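Local coordinates for extracellular solute-binding protein, family 1 (Bifidobacterium longum subsp. infantis, PDB 6FTH), which probably captures human milk oligosaccharides outside the cell and hands them to an ABC transporter for import, as other family 1 solute-binding proteins do with sugars, at residues 171-176 with 252-257; 217-222 with 314-319. All blocks are in the same frame, centred on the assembly; numbering follows the deposited sequence.

Interaction 1: 171-176 with 252-257; sequences TTWDEL and KQVIKY
The first torsions turn the rings of Trp-173 and Tyr-257 each toward the other helix: the indole CG lies beside its backbone N, anti to the carbonyl carbon (chi1 -77°), whereas the tyrosine CG is anti to its own N (chi1 -178°). The result is a face-to-face aromatic stack joining the first turn of helix 173-185 to helix 249-263 in one lobe of the solute-binding fold. The five-membered ring of Trp-173 and the ring of Tyr-257 have centroids 4.2 Å apart and planes inclined by 15°. CH-pi contacts flank the stack at both ends, Trp-173 CB lying over the phenol face and Tyr-257 CB over the six-membered ring of the indole. Farther out, Trp-173 CH2 reaches Val-254 CG2 at 3.9 Å. The indole NE1 is hydrogen-bonded to Ser-219 OG, which satisfies this nitrogen in the buried contact.

The helix start has its own fastening: Thr-172 is the N-cap, its OG1 accepting from Glu-175 N at 3.0 Å. One carboxylate oxygen, Glu-175 OE1, takes bonds from both N and OG1 of Thr-171. Beyond the stack, Leu-176 CD2 lies beside the phenol rim, nearest to Tyr-257 OH at 3.4 Å, while that hydroxyl donates to the first-turn carbonyl Trp-173 O at 2.7 Å.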
ATOM      1  N   THR A 171      -4.906  25.438   5.519  1.00 12.36           N
ATOM      2  CA  THR A 171      -6.134  24.643   5.507  1.00 14.26           C
ATOM      3  C   THR A 171      -6.959  24.795   4.235  1.00 14.91           C
ATOM      4  O   THR A 171      -8.017  24.175   4.141  1.00 13.25           O
ATOM      5  CB  THR A 171      -7.033  24.960   6.699  1.00 15.09           C
ATOM      6  OG1 THR A 171      -7.589  26.275   6.562  1.00 16.67           O
ATOM      7  CG2 THR A 171      -6.268  24.824   8.014  1.00 15.38           C
ATOM      8  N   THR A 172      -6.498  25.586   3.263  1.00 12.87           N
ATOM      9  CA  THR A 172      -7.135  25.700   1.957  1.00 13.89           C
ATOM     10  C   THR A 172      -6.035  25.719   0.894  1.00 14.43           C
ATOM     11  O   THR A 172      -4.862  25.981   1.188  1.00 14.05           O
ATOM     12  CB  THR A 172      -7.923  27.020   1.811  1.00 14.27           C
ATOM     13  OG1 THR A 172      -6.981  28.109   1.817  1.00 16.45           O
ATOM     14  CG2 THR A 172      -8.948  27.208   2.922  1.00 15.43           C
ATOM     15  N   TRP A 173      -6.409  25.446  -0.365  1.00 12.44           N
ATOM     16  CA  TRP A 173      -5.444  25.556  -1.460  1.00 13.25           C
ATOM     17  C   TRP A 173      -4.810  26.947  -1.541  1.00 11.62           C
ATOM     18  O   TRP A 173      -3.612  27.067  -1.840  1.00 13.79           O
ATOM     19  CB  TRP A 173      -6.079  25.190  -2.800  1.00 11.75           C
ATOM     20  CG  TRP A 173      -6.246  23.705  -3.026  1.00 14.31           C
ATOM     21  CD1 TRP A 173      -5.931  22.686  -2.170  1.00 14.74           C
ATOM     22  CD2 TRP A 173      -6.770  23.087  -4.206  1.00 12.45           C
ATOM     23  NE1 TRP A 173      -6.245  21.470  -2.739  1.00 14.41           N
ATOM     24  CE2 TRP A 173      -6.740  21.690  -3.998  1.00 11.72           C
ATOM     25  CE3 TRP A 173      -7.251  23.580  -5.416  1.00 13.93           C
ATOM     26  CZ2 TRP A 173      -7.195  20.779  -4.960  1.00 12.95           C
ATOM     27  CZ3 TRP A 173      -7.685  22.682  -6.373  1.00 14.90           C
ATOM     28  CH2 TRP A 173      -7.670  21.305  -6.136  1.00 14.29           C
ATOM     29  N   ASP A 174      -5.583  28.007  -1.281  1.00 14.75           N
ATOM     30  CA  ASP A 174      -5.001  29.360  -1.321  1.00 15.22           C
ATOM     31  C   ASP A 174      -3.964  29.550  -0.219  1.00 15.25           C
ATOM     32  O   ASP A 174      -2.898  30.137  -0.450  1.00 15.20           O
ATOM     33  CB  ASP A 174      -6.089  30.419  -1.165  1.00 16.68           C
ATOM     34  CG  ASP A 174      -6.868  30.689  -2.457  1.00 24.50           C
ATOM     35  OD1 ASP A 174      -6.510  30.151  -3.524  1.00 26.66           O
ATOM     36  OD2 ASP A 174      -7.848  31.468  -2.385  1.00 31.81           O
ATOM     37  N   GLU A 175      -4.282  29.104   1.003  1.00 13.91           N
ATOM     38  CA  GLU A 175      -3.328  29.197   2.105  1.00 13.85           C
ATOM     39  C   GLU A 175      -2.092  28.359   1.820  1.00 15.01           C
ATOM     40  O   GLU A 175      -0.966  28.770   2.136  1.00 15.40           O
ATOM     41  CB  GLU A 175      -3.988  28.737   3.410  1.00 15.42           C
ATOM     42  CG  GLU A 175      -4.983  29.741   3.966  1.00 14.76           C
ATOM     43  CD  GLU A 175      -5.733  29.252   5.190  1.00 21.60           C
ATOM     44  OE1 GLU A 175      -5.440  28.146   5.692  1.00 19.17           O
ATOM     45  OE2 GLU A 175      -6.608  29.998   5.671  1.00 23.50           O
ATOM     46  N   LEU A 176      -2.271  27.186   1.190  1.00 14.06           N
ATOM     47  CA  LEU A 176      -1.110  26.380   0.831  1.00 11.74           C
ATOM     48  C   LEU A 176      -0.221  27.106  -0.174  1.00 13.03           C
ATOM     49  O   LEU A 176       1.012  27.109  -0.032  1.00 14.94           O
ATOM     50  CB  LEU A 176      -1.528  25.003   0.322  1.00 12.99           C
ATOM     51  CG  LEU A 176      -0.423  24.104  -0.213  1.00 11.51           C
ATOM     52  CD1 LEU A 176       0.621  23.784   0.849  1.00 15.74           C
ATOM     53  CD2 LEU A 176      -1.055  22.833  -0.777  1.00 12.87           C
ATOM     54  N   LYS A 252      -9.701  17.659 -12.928  1.00 13.44           N
ATOM     55  CA  LYS A 252      -9.317  18.842 -13.693  1.00 13.00           C
ATOM     56  C   LYS A 252      -8.807  19.960 -12.777  1.00 13.77           C
ATOM     57  O   LYS A 252      -7.792  20.596 -13.073  1.00 15.53           O
ATOM     58  CB  LYS A 252     -10.512  19.335 -14.516  1.00 16.00           C
ATOM     59  CG  LYS A 252     -10.194  20.595 -15.350  1.00 18.64           C
ATOM     60  CD  LYS A 252     -11.150  20.881 -16.528  1.00 26.43           C
ATOM     61  CE  LYS A 252     -12.602  20.803 -16.166  1.00 30.98           C
ATOM     62  NZ  LYS A 252     -13.437  21.191 -17.349  1.00 43.13           N
ATOM     63  N   GLN A 253      -9.505  20.220 -11.674  1.00 13.65           N
ATOM     64  CA  GLN A 253      -9.114  21.293 -10.766  1.00 14.43           C
ATOM     65  C   GLN A 253      -7.781  21.005 -10.085  1.00 13.96           C
ATOM     66  O   GLN A 253      -6.976  21.923  -9.893  1.00 14.28           O
ATOM     67  CB  GLN A 253     -10.226  21.552  -9.756  1.00 17.20           C
ATOM     68  CG  GLN A 253     -11.508  22.146 -10.397  1.00 21.85           C
ATOM     69  CD  GLN A 253     -11.206  23.241 -11.428  1.00 29.53           C
ATOM     70  OE1 GLN A 253     -10.420  24.154 -11.167  1.00 31.55           O
ATOM     71  NE2 GLN A 253     -11.802  23.128 -12.621  1.00 31.19           N
ATOM     72  N   VAL A 254      -7.540  19.748  -9.699  1.00 13.55           N
ATOM     73  CA  VAL A 254      -6.242  19.385  -9.130  1.00 13.45           C
ATOM     74  C   VAL A 254      -5.132  19.671 -10.130  1.00 14.00           C
ATOM     75  O   VAL A 254      -4.079  20.227  -9.783  1.00 13.93           O
ATOM     76  CB  VAL A 254      -6.229  17.912  -8.704  1.00 12.54           C
ATOM     77  CG1 VAL A 254      -4.813  17.472  -8.380  1.00 12.86           C
ATOM     78  CG2 VAL A 254      -7.139  17.715  -7.522  1.00 12.96           C
ATOM     79  N   ILE A 255      -5.340  19.266 -11.388  1.00 14.13           N
ATOM     80  CA  ILE A 255      -4.333  19.498 -12.420  1.00 13.26           C
ATOM     81  C   ILE A 255      -4.071  20.992 -12.601  1.00 13.64           C
ATOM     82  O   ILE A 255      -2.910  21.430 -12.691  1.00 13.42           O
ATOM     83  CB  ILE A 255      -4.762  18.815 -13.731  1.00 12.41           C
ATOM     84  CG1 ILE A 255      -4.649  17.293 -13.593  1.00 14.30           C
ATOM     85  CG2 ILE A 255      -3.877  19.316 -14.871  1.00 14.97           C
ATOM     86  CD1 ILE A 255      -5.300  16.502 -14.703  1.00 15.70           C
ATOM     87  N   LYS A 256      -5.126  21.804 -12.635  1.00 14.10           N
ATOM     88  CA  LYS A 256      -4.944  23.239 -12.824  1.00 14.49           C
ATOM     89  C   LYS A 256      -4.195  23.854 -11.644  1.00 15.87           C
ATOM     90  O   LYS A 256      -3.355  24.741 -11.834  1.00 15.21           O
ATOM     91  CB  LYS A 256      -6.291  23.915 -13.039  1.00 15.90           C
ATOM     92  CG  LYS A 256      -6.890  23.608 -14.411  1.00 17.20           C
ATOM     93  CD  LYS A 256      -8.190  24.373 -14.637  1.00 19.47           C
ATOM     94  CE  LYS A 256      -7.928  25.794 -15.101  1.00 25.80           C
ATOM     95  NZ  LYS A 256      -9.183  26.457 -15.552  1.00 39.23           N
ATOM     96  N   TYR A 257      -4.486  23.391 -10.423  1.00 13.74           N
ATOM     97  CA  TYR A 257      -3.784  23.896  -9.245  1.00 14.33           C
ATOM     98  C   TYR A 257      -2.310  23.563  -9.328  1.00 13.90           C
ATOM     99  O   TYR A 257      -1.454  24.434  -9.102  1.00 14.99           O
ATOM    100  CB  TYR A 257      -4.418  23.326  -7.972  1.00 13.35           C
ATOM    101  CG  TYR A 257      -3.808  23.810  -6.671  1.00 11.23           C
ATOM    102  CD1 TYR A 257      -3.922  25.132  -6.278  1.00 13.98           C
ATOM    103  CD2 TYR A 257      -3.162  22.934  -5.832  1.00 15.48           C
ATOM    104  CE1 TYR A 257      -3.375  25.569  -5.088  1.00 13.65           C
ATOM    105  CE2 TYR A 257      -2.625  23.359  -4.640  1.00 14.08           C
ATOM    106  CZ  TYR A 257      -2.754  24.666  -4.271  1.00 15.43           C
ATOM    107  OH  TYR A 257      -2.208  25.084  -3.077  1.00 15.62           O
TER

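Interaction 2: 217-222 with 314-319; sequences LNSTGI and IPVPSA
Ser-219 meets the 314-319 segment through two hydrogen bonds, the first shell of a loop-to-loop junction in the solute-binding fold: a helix-like turn at 217-219 docks against the extended chain that follows strand 311-313. The Ser-219 hydroxyl donates to Pro-317 O, with Ser-219 OG only 2.6 Å from that oxygen and nearly in line with the C=O bond (175°). The serine carbonyl is used as well, since Ala-319 N donates to Ser-219 O at 3.0 Å in an almost straight bond, from well above the carbonyl plane. The serine thus gives with its side chain and receives with its backbone on neighbouring parts of one extended, proline-containing loop. Methyl groups add apolar contacts: Val-316 CG2 lies 3.3 Å from Ser-219 OG, and Ala-319 CB meets Thr-220 CG2 at 4.0 Å.

In the next shell, Asn-218 ND2 bonds to Leu-215 O and Thr-224 OG1 within its own loop, while Val-316 O accepts from Gln-438 NE2 and Ser-318 OG pairs with Thr-327 OG1; these bonds tie each loop to its own surroundings. The turn itself is closed by Leu-217 O, which accepts from Thr-220 N and, on a lone pair in the carbonyl plane, from Thr-220 OG1 at 2.7 Å.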
ATOM      1  N   LEU A 217      -6.692  14.919  -4.640  1.00 11.78           N
ATOM      2  CA  LEU A 217      -8.114  14.664  -4.878  1.00 11.08           C
ATOM      3  C   LEU A 217      -8.898  14.652  -3.577  1.00 11.12           C
ATOM      4  O   LEU A 217     -10.076  15.027  -3.553  1.00 10.82           O
ATOM      5  CB  LEU A 217      -8.315  13.326  -5.590  1.00  9.89           C
ATOM      6  CG  LEU A 217      -7.999  13.320  -7.084  1.00 12.41           C
ATOM      7  CD1 LEU A 217      -7.794  11.910  -7.623  1.00 14.87           C
ATOM      8  CD2 LEU A 217      -9.127  14.029  -7.842  1.00 12.97           C
ATOM      9  N   ASN A 218      -8.258  14.269  -2.469  1.00 10.02           N
ATOM     10  CA  ASN A 218      -8.958  14.270  -1.185  1.00  8.62           C
ATOM     11  C   ASN A 218      -9.402  15.680  -0.786  1.00 10.13           C
ATOM     12  O   ASN A 218     -10.433  15.842  -0.106  1.00  9.44           O
ATOM     13  CB  ASN A 218      -8.046  13.654  -0.119  1.00  9.54           C
ATOM     14  CG  ASN A 218      -7.847  12.158  -0.327  1.00  9.65           C
ATOM     15  OD1 ASN A 218      -8.776  11.340  -0.158  1.00  9.41           O
ATOM     16  ND2 ASN A 218      -6.630  11.778  -0.705  1.00 10.82           N
ATOM     17  N   SER A 219      -8.648  16.698  -1.212  1.00  9.98           N
ATOM     18  CA  SER A 219      -9.015  18.097  -0.989  1.00 11.55           C
ATOM     19  C   SER A 219     -10.364  18.419  -1.582  1.00 11.56           C
ATOM     20  O   SER A 219     -11.026  19.355  -1.116  1.00 12.82           O
ATOM     21  CB  SER A 219      -8.023  19.044  -1.673  1.00 10.78           C
ATOM     22  OG  SER A 219      -6.731  18.890  -1.148  1.00 14.84           O
ATOM     23  N   THR A 220     -10.742  17.717  -2.644  1.00 10.38           N
ATOM     24  CA  THR A 220     -11.960  18.014  -3.392  1.00 10.04           C
ATOM     25  C   THR A 220     -13.155  17.223  -2.909  1.00 13.68           C
ATOM     26  O   THR A 220     -14.266  17.437  -3.427  1.00 13.31           O
ATOM     27  CB  THR A 220     -11.768  17.744  -4.895  1.00 11.17           C
ATOM     28  OG1 THR A 220     -11.775  16.335  -5.174  1.00 12.45           O
ATOM     29  CG2 THR A 220     -10.483  18.353  -5.416  1.00 13.50           C
ATOM     30  N   GLY A 221     -12.970  16.334  -1.947  1.00 11.83           N
ATOM     31  CA  GLY A 221     -14.043  15.514  -1.443  1.00 11.73           C
ATOM     32  C   GLY A 221     -14.151  14.143  -2.069  1.00 11.75           C
ATOM     33  O   GLY A 221     -15.142  13.448  -1.816  1.00 15.77           O
ATOM     34  N   ILE A 222     -13.170  13.731  -2.876  1.00 10.69           N
ATOM     35  CA  ILE A 222     -13.089  12.379  -3.439  1.00 11.64           C
ATOM     36  C   ILE A 222     -12.089  11.585  -2.611  1.00 10.73           C
ATOM     37  O   ILE A 222     -10.918  11.973  -2.498  1.00 11.87           O
ATOM     38  CB  ILE A 222     -12.703  12.401  -4.926  1.00 12.62           C
ATOM     39  CG1 ILE A 222     -13.854  12.984  -5.763  1.00 12.86           C
ATOM     40  CG2 ILE A 222     -12.339  10.986  -5.430  1.00 12.07           C
ATOM     41  CD1 ILE A 222     -13.500  13.203  -7.234  1.00 13.92           C
ATOM     42  N   ILE A 314       0.109  16.781   8.139  1.00 12.31           N
ATOM     43  CA  ILE A 314      -1.035  17.682   8.248  1.00 13.54           C
ATOM     44  C   ILE A 314      -2.271  17.159   7.536  1.00 12.12           C
ATOM     45  O   ILE A 314      -2.170  16.502   6.487  1.00 11.24           O
ATOM     46  CB  ILE A 314      -0.734  19.090   7.713  1.00 12.72           C
ATOM     47  CG1 ILE A 314      -0.268  19.034   6.263  1.00 12.79           C
ATOM     48  CG2 ILE A 314       0.258  19.785   8.632  1.00 15.02           C
ATOM     49  CD1 ILE A 314      -0.231  20.400   5.585  1.00 15.82           C
ATOM     50  N   PRO A 315      -3.452  17.490   8.039  1.00  9.97           N
ATOM     51  CA  PRO A 315      -4.660  17.260   7.245  1.00 10.83           C
ATOM     52  C   PRO A 315      -4.517  17.955   5.894  1.00 11.30           C
ATOM     53  O   PRO A 315      -3.877  19.008   5.775  1.00 12.49           O
ATOM     54  CB  PRO A 315      -5.752  17.916   8.085  1.00 11.19           C
ATOM     55  CG  PRO A 315      -5.180  17.925   9.520  1.00 12.88           C
ATOM     56  CD  PRO A 315      -3.745  18.165   9.322  1.00 11.49           C
ATOM     57  N   VAL A 316      -5.128  17.387   4.862  1.00  9.93           N
ATOM     58  CA  VAL A 316      -4.944  17.991   3.538  1.00 10.08           C
ATOM     59  C   VAL A 316      -5.709  19.309   3.470  1.00 11.20           C
ATOM     60  O   VAL A 316      -6.837  19.391   3.970  1.00 11.19           O
ATOM     61  CB  VAL A 316      -5.390  17.031   2.431  1.00 10.48           C
ATOM     62  CG1 VAL A 316      -6.935  16.892   2.344  1.00 11.49           C
ATOM     63  CG2 VAL A 316      -4.801  17.458   1.065  1.00 11.76           C
ATOM     64  N   PRO A 317      -5.148  20.364   2.885  1.00 11.63           N
ATOM     65  CA  PRO A 317      -5.926  21.597   2.695  1.00 12.46           C
ATOM     66  C   PRO A 317      -7.125  21.387   1.778  1.00 11.78           C
ATOM     67  O   PRO A 317      -7.068  20.616   0.811  1.00 14.75           O
ATOM     68  CB  PRO A 317      -4.904  22.563   2.077  1.00 13.97           C
ATOM     69  CG  PRO A 317      -3.575  22.071   2.623  1.00 12.39           C
ATOM     70  CD  PRO A 317      -3.722  20.554   2.544  1.00 12.09           C
ATOM     71  N   SER A 318      -8.222  22.107   2.083  1.00 12.25           N
ATOM     72  CA  SER A 318      -9.460  22.010   1.321  1.00 12.61           C
ATOM     73  C   SER A 318      -9.354  22.765  -0.000  1.00 12.87           C
ATOM     74  O   SER A 318      -8.810  23.867  -0.061  1.00 13.27           O
ATOM     75  CB  SER A 318     -10.623  22.603   2.125  1.00 12.17           C
ATOM     76  OG  SER A 318     -10.796  21.982   3.380  1.00 13.50           O
ATOM     77  N   ALA A 319      -9.926  22.186  -1.048  1.00 11.49           N
ATOM     78  CA  ALA A 319     -10.036  22.864  -2.324  1.00 12.74           C
ATOM     79  C   ALA A 319     -11.154  23.904  -2.253  1.00 14.68           C
ATOM     80  O   ALA A 319     -12.074  23.789  -1.441  1.00 13.86           O
ATOM     81  CB  ALA A 319     -10.375  21.845  -3.397  1.00 13.98           C
TER

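Interactions 1 and 2 lie with their centres about 9 Å apart on the same side of the chain's centre, and their segments alternate along the sequence: 171-176, 217-222, 252-257, 314-319. Four remote pieces thereby converge on one buried region, where helices 173-185 and 249-263 meet two loops, the second continuing from strand 311-313 at the edge of a mixed sheet. The two contacts touch directly: besides the indole NE1 bond to Ser-219 OG, Ser-318 exchanges backbone bonds, Trp-173 N lying 2.9 Å from Ser-318 O and Ser-318 N donating to Thr-171 O, and Ala-319 CB packs on the indole. Here these cross-connections join four sequence-distant segments within one lobe.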